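Local coordinates for putative cell adhesion protein (Bacteroides fragilis, PDB 4H40), which is a fimbrillin-like protein that probably serves as a structural or adhesive subunit of a distinct type of pilus in a gut bacterium, at residues L50-L59 with Y72-N80. Residues are numbered along the deposited sequence; the frame is centred on the assembly and turned at random.
Sequences LLEDGSTIRL and YSKAYLVRN
The guanidinium of R79 has CA of G54 over one face, and OD1 of D53 at its edge, near its plane. There NH1 of R79 forms a salt bridge with OD1 of D53, 2.8 Å long. The carboxylate plane is turned 55° from the guanidinium. OD1 is met on the syn side. OD2 is met on the anti side and accepts a hydrogen bond from N of N80 (2.9 Å). Each donor lies about 31° out of the carboxylate plane. With CG opposite the backbone N (chi1 -168°), the D53 carboxylate is carried to R79 and N80. At the far end NH1 of R58 donates a hydrogen bond to OG of S73 at 3.0 Å, near the guanidinium plane. NE and NH2 of R58 hydrogen-bond to the carbonyls of K124 and A123. The Y76 ring meets CD1 of I57 and CD2 of L59 obliquely. V78 packs CG1 on CB of L51 (3.9 Å) and CG2 against OG of S55. That hydroxyl also donates to O of E52, 2.7 Å away, which accepts another from N of S55. I57 and Y76 exchange backbone hydrogen bonds both ways, as do L59 and K74. N of G54 donates to O of V78, and N of V78 to O of S55. G54 and S55 together thus face V78, a G1 beta bulge joined to the type II turn 52-55. It leads into the antiparallel hairpin 56-62/74-79, flanked by strands 113-121 and 88-94, within a beta-rich fimbrillin-like fold of the transthyretin clan.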
ATOM      1  N   LEU B  50      18.398  -6.986 -25.683  1.00 59.11           N
ATOM      2  CA  LEU B  50      19.162  -6.287 -26.714  1.00 59.70           C
ATOM      3  C   LEU B  50      18.915  -4.823 -26.543  1.00 63.98           C
ATOM      4  O   LEU B  50      17.792  -4.463 -26.176  1.00 61.92           O
ATOM      5  CB  LEU B  50      18.741  -6.702 -28.130  1.00 60.96           C
ATOM      6  CG  LEU B  50      18.799  -8.151 -28.555  1.00 67.10           C
ATOM      7  CD1 LEU B  50      18.200  -8.290 -29.934  1.00 68.81           C
ATOM      8  CD2 LEU B  50      20.221  -8.667 -28.578  1.00 71.03           C
ATOM      9  N   LEU B  51      19.916  -3.970 -26.840  1.00 62.65           N
ATOM     10  CA  LEU B  51      19.733  -2.521 -26.785  1.00 62.22           C
ATOM     11  C   LEU B  51      18.608  -2.174 -27.746  1.00 68.58           C
ATOM     12  O   LEU B  51      18.534  -2.771 -28.819  1.00 72.47           O
ATOM     13  CB  LEU B  51      21.040  -1.784 -27.142  1.00 63.65           C
ATOM     14  CG  LEU B  51      22.255  -2.083 -26.255  1.00 68.60           C
ATOM     15  CD1 LEU B  51      23.524  -1.452 -26.813  1.00 69.89           C
ATOM     16  CD2 LEU B  51      22.023  -1.625 -24.821  1.00 70.22           C
ATOM     17  N   GLU B  52      17.687  -1.309 -27.349  1.00 64.01           N
ATOM     18  CA  GLU B  52      16.522  -0.988 -28.181  1.00 64.56           C
ATOM     19  C   GLU B  52      16.924  -0.299 -29.500  1.00 69.85           C
ATOM     20  O   GLU B  52      17.805   0.560 -29.531  1.00 69.62           O
ATOM     21  CB  GLU B  52      15.477  -0.149 -27.414  1.00 64.45           C
ATOM     22  CG  GLU B  52      14.883  -0.839 -26.180  1.00 80.32           C
ATOM     23  CD  GLU B  52      14.247  -2.211 -26.373  1.00110.65           C
ATOM     24  OE1 GLU B  52      13.549  -2.402 -27.397  1.00125.58           O
ATOM     25  OE2 GLU B  52      14.435  -3.091 -25.496  1.00 90.13           O
ATOM     26  N   ASP B  53      16.325  -0.756 -30.597  1.00 67.42           N
ATOM     27  CA  ASP B  53      16.560  -0.222 -31.931  1.00 69.18           C
ATOM     28  C   ASP B  53      16.273   1.289 -31.946  1.00 71.32           C
ATOM     29  O   ASP B  53      15.229   1.715 -31.440  1.00 70.07           O
ATOM     30  CB  ASP B  53      15.663  -0.973 -32.933  1.00 72.61           C
ATOM     31  CG  ASP B  53      15.995  -0.743 -34.386  1.00 84.05           C
ATOM     32  OD1 ASP B  53      15.571   0.293 -34.931  1.00 85.88           O
ATOM     33  OD2 ASP B  53      16.620  -1.632 -34.998  1.00 91.06           O
ATOM     34  N   GLY B  54      17.223   2.072 -32.468  1.00 67.61           N
ATOM     35  CA  GLY B  54      17.105   3.523 -32.570  1.00 67.07           C
ATOM     36  C   GLY B  54      17.682   4.296 -31.402  1.00 69.90           C
ATOM     37  O   GLY B  54      17.791   5.524 -31.462  1.00 71.55           O
ATOM     38  N   SER B  55      18.043   3.591 -30.320  1.00 63.58           N
ATOM     39  CA  SER B  55      18.667   4.199 -29.147  1.00 61.58           C
ATOM     40  C   SER B  55      20.117   4.536 -29.458  1.00 65.34           C
ATOM     41  O   SER B  55      20.670   4.039 -30.440  1.00 66.69           O
ATOM     42  CB  SER B  55      18.565   3.284 -27.928  1.00 62.11           C
ATOM     43  OG  SER B  55      19.409   2.153 -28.024  1.00 71.42           O
ATOM     44  N   THR B  56      20.713   5.423 -28.663  1.00 60.60           N
ATOM     45  CA  THR B  56      22.102   5.819 -28.877  1.00 61.84           C
ATOM     46  C   THR B  56      22.925   5.458 -27.668  1.00 64.28           C
ATOM     47  O   THR B  56      22.391   5.404 -26.553  1.00 63.18           O
ATOM     48  CB  THR B  56      22.243   7.329 -29.189  1.00 69.49           C
ATOM     49  OG1 THR B  56      21.760   8.106 -28.088  1.00 67.08           O
ATOM     50  CG2 THR B  56      21.557   7.735 -30.484  1.00 67.53           C
ATOM     51  N   ILE B  57      24.217   5.183 -27.888  1.00 59.89           N
ATOM     52  CA  ILE B  57      25.163   4.911 -26.813  1.00 58.53           C
ATOM     53  C   ILE B  57      26.340   5.849 -26.987  1.00 60.48           C
ATOM     54  O   ILE B  57      26.711   6.138 -28.117  1.00 62.66           O
ATOM     55  CB  ILE B  57      25.616   3.412 -26.670  1.00 62.10           C
ATOM     56  CG1 ILE B  57      26.522   2.939 -27.790  1.00 64.87           C
ATOM     57  CG2 ILE B  57      24.467   2.439 -26.466  1.00 62.48           C
ATOM     58  CD1 ILE B  57      27.884   2.664 -27.307  1.00 77.75           C
ATOM     59  N   ARG B  58      26.899   6.346 -25.886  1.00 55.45           N
ATOM     60  CA  ARG B  58      28.123   7.146 -25.865  1.00 57.24           C
ATOM     61  C   ARG B  58      29.268   6.319 -25.296  1.00 61.17           C
ATOM     62  O   ARG B  58      29.167   5.778 -24.196  1.00 59.29           O
ATOM     63  CB  ARG B  58      27.991   8.448 -25.057  1.00 57.00           C
ATOM     64  CG  ARG B  58      29.356   9.136 -24.817  1.00 62.11           C
ATOM     65  CD  ARG B  58      29.275  10.531 -24.241  1.00 66.98           C
ATOM     66  NE  ARG B  58      28.414  11.401 -25.041  1.00 72.40           N
ATOM     67  CZ  ARG B  58      28.814  12.135 -26.073  1.00 84.47           C
ATOM     68  NH1 ARG B  58      30.089  12.139 -26.440  1.00 77.69           N
ATOM     69  NH2 ARG B  58      27.944  12.880 -26.737  1.00 70.25           N
ATOM     70  N   LEU B  59      30.364   6.266 -26.023  1.00 60.16           N
ATOM     71  CA  LEU B  59      31.559   5.588 -25.574  1.00 61.64           C
ATOM     72  C   LEU B  59      32.467   6.665 -24.985  1.00 66.47           C
ATOM     73  O   LEU B  59      32.830   7.588 -25.707  1.00 67.99           O
ATOM     74  CB  LEU B  59      32.179   4.862 -26.783  1.00 64.09           C
ATOM     75  CG  LEU B  59      33.249   3.806 -26.547  1.00 70.31           C
ATOM     76  CD1 LEU B  59      32.680   2.573 -25.901  1.00 68.81           C
ATOM     77  CD2 LEU B  59      33.838   3.393 -27.857  1.00 75.57           C
ATOM     78  N   TYR B  72      38.584  10.945 -27.894  1.00 88.06           N
ATOM     79  CA  TYR B  72      38.089   9.621 -28.245  1.00 85.29           C
ATOM     80  C   TYR B  72      36.612   9.425 -27.863  1.00 86.78           C
ATOM     81  O   TYR B  72      36.108   8.293 -27.931  1.00 85.18           O
ATOM     82  CB  TYR B  72      38.970   8.531 -27.616  1.00 85.75           C
ATOM     83  CG  TYR B  72      40.369   8.416 -28.179  1.00 90.17           C
ATOM     84  CD1 TYR B  72      40.643   8.768 -29.500  1.00 94.85           C
ATOM     85  CD2 TYR B  72      41.409   7.904 -27.410  1.00 91.55           C
ATOM     86  CE1 TYR B  72      41.928   8.654 -30.027  1.00 98.40           C
ATOM     87  CE2 TYR B  72      42.698   7.776 -27.930  1.00 95.53           C
ATOM     88  CZ  TYR B  72      42.949   8.149 -29.241  1.00102.88           C
ATOM     89  OH  TYR B  72      44.209   8.031 -29.764  1.00103.26           O
ATOM     90  N   SER B  73      35.907  10.520 -27.498  1.00 82.31           N
ATOM     91  CA  SER B  73      34.488  10.456 -27.165  1.00 78.66           C
ATOM     92  C   SER B  73      33.698  10.209 -28.463  1.00 82.46           C
ATOM     93  O   SER B  73      33.886  10.942 -29.437  1.00 83.20           O
ATOM     94  CB  SER B  73      34.045  11.728 -26.451  1.00 81.92           C
ATOM     95  OG  SER B  73      32.913  11.481 -25.636  1.00 88.43           O
ATOM     96  N   LYS B  74      32.877   9.131 -28.497  1.00 77.57           N
ATOM     97  CA  LYS B  74      32.124   8.738 -29.699  1.00 77.15           C
ATOM     98  C   LYS B  74      30.710   8.290 -29.365  1.00 75.86           C
ATOM     99  O   LYS B  74      30.501   7.615 -28.362  1.00 73.71           O
ATOM    100  CB  LYS B  74      32.861   7.607 -30.460  1.00 80.66           C
ATOM    101  CG  LYS B  74      32.383   7.360 -31.901  1.00 87.93           C
ATOM    102  CD  LYS B  74      33.138   8.177 -32.935  1.00 99.82           C
ATOM    103  CE  LYS B  74      32.259   9.219 -33.570  1.00107.32           C
ATOM    104  NZ  LYS B  74      32.990   9.994 -34.601  1.00112.75           N
ATOM    105  N   ALA B  75      29.754   8.634 -30.248  1.00 71.40           N
ATOM    106  CA  ALA B  75      28.345   8.278 -30.150  1.00 68.77           C
ATOM    107  C   ALA B  75      27.967   7.274 -31.235  1.00 74.06           C
ATOM    108  O   ALA B  75      28.483   7.351 -32.354  1.00 75.92           O
ATOM    109  CB  ALA B  75      27.493   9.522 -30.267  1.00 69.66           C
ATOM    110  N   TYR B  76      27.081   6.319 -30.904  1.00 69.88           N
ATOM    111  CA  TYR B  76      26.656   5.285 -31.856  1.00 70.97           C
ATOM    112  C   TYR B  76      25.150   5.137 -31.917  1.00 73.21           C
ATOM    113  O   TYR B  76      24.484   5.384 -30.915  1.00 70.98           O
ATOM    114  CB  TYR B  76      27.278   3.928 -31.500  1.00 71.53           C
ATOM    115  CG  TYR B  76      28.774   3.890 -31.684  1.00 75.17           C
ATOM    116  CD1 TYR B  76      29.633   4.290 -30.662  1.00 77.16           C
ATOM    117  CD2 TYR B  76      29.338   3.432 -32.870  1.00 78.38           C
ATOM    118  CE1 TYR B  76      31.019   4.260 -30.825  1.00 80.34           C
ATOM    119  CE2 TYR B  76      30.723   3.407 -33.048  1.00 81.18           C
ATOM    120  CZ  TYR B  76      31.560   3.819 -32.019  1.00 86.60           C
ATOM    121  OH  TYR B  76      32.926   3.753 -32.144  1.00 88.87           O
ATOM    122  N   LEU B  77      24.614   4.741 -33.091  1.00 70.16           N
ATOM    123  CA  LEU B  77      23.186   4.484 -33.273  1.00 69.09           C
ATOM    124  C   LEU B  77      22.974   2.972 -33.309  1.00 73.16           C
ATOM    125  O   LEU B  77      23.738   2.248 -33.954  1.00 73.80           O
ATOM    126  CB  LEU B  77      22.627   5.170 -34.532  1.00 71.18           C
ATOM    127  CG  LEU B  77      21.128   4.981 -34.804  1.00 74.22           C
ATOM    128  CD1 LEU B  77      20.274   5.776 -33.834  1.00 72.64           C
ATOM    129  CD2 LEU B  77      20.782   5.364 -36.200  1.00 75.75           C
ATOM    130  N   VAL B  78      21.982   2.498 -32.560  1.00 69.02           N
ATOM    131  CA  VAL B  78      21.673   1.073 -32.461  1.00 68.92           C
ATOM    132  C   VAL B  78      20.647   0.700 -33.532  1.00 75.66           C
ATOM    133  O   VAL B  78      19.632   1.388 -33.693  1.00 75.05           O
ATOM    134  CB  VAL B  78      21.169   0.687 -31.031  1.00 69.99           C
ATOM    135  CG1 VAL B  78      20.799  -0.800 -30.927  1.00 69.56           C
ATOM    136  CG2 VAL B  78      22.176   1.070 -29.948  1.00 69.06           C
ATOM    137  N   ARG B  79      20.921  -0.390 -34.250  1.00 74.74           N
ATOM    138  CA  ARG B  79      20.031  -0.996 -35.233  1.00 76.72           C
ATOM    139  C   ARG B  79      20.144  -2.504 -35.077  1.00 82.18           C
ATOM    140  O   ARG B  79      21.220  -3.079 -35.285  1.00 82.42           O
ATOM    141  CB  ARG B  79      20.299  -0.550 -36.693  1.00 80.58           C
ATOM    142  CG  ARG B  79      19.961   0.904 -37.040  1.00 90.31           C
ATOM    143  CD  ARG B  79      18.498   1.301 -36.889  1.00 97.00           C
ATOM    144  NE  ARG B  79      18.364   2.759 -36.936  1.00108.76           N
ATOM    145  CZ  ARG B  79      17.286   3.438 -36.561  1.00128.25           C
ATOM    146  NH1 ARG B  79      16.219   2.800 -36.093  1.00118.55           N
ATOM    147  NH2 ARG B  79      17.269   4.763 -36.637  1.00118.64           N
ATOM    148  N   ASN B  80      19.034  -3.135 -34.658  1.00 79.46           N
ATOM    149  CA  ASN B  80      18.928  -4.579 -34.456  1.00 80.33           C
ATOM    150  C   ASN B  80      18.811  -5.266 -35.822  1.00 88.77           C
ATOM    151  O   ASN B  80      17.828  -5.951 -36.120  1.00 88.60           O
ATOM    152  CB  ASN B  80      17.759  -4.908 -33.521  1.00 76.74           C
ATOM    153  CG  ASN B  80      18.005  -4.552 -32.073  1.00 88.71           C
ATOM    154  OD1 ASN B  80      19.092  -4.120 -31.666  1.00 86.49           O
ATOM    155  ND2 ASN B  80      16.998  -4.746 -31.252  1.00 77.32           N
TER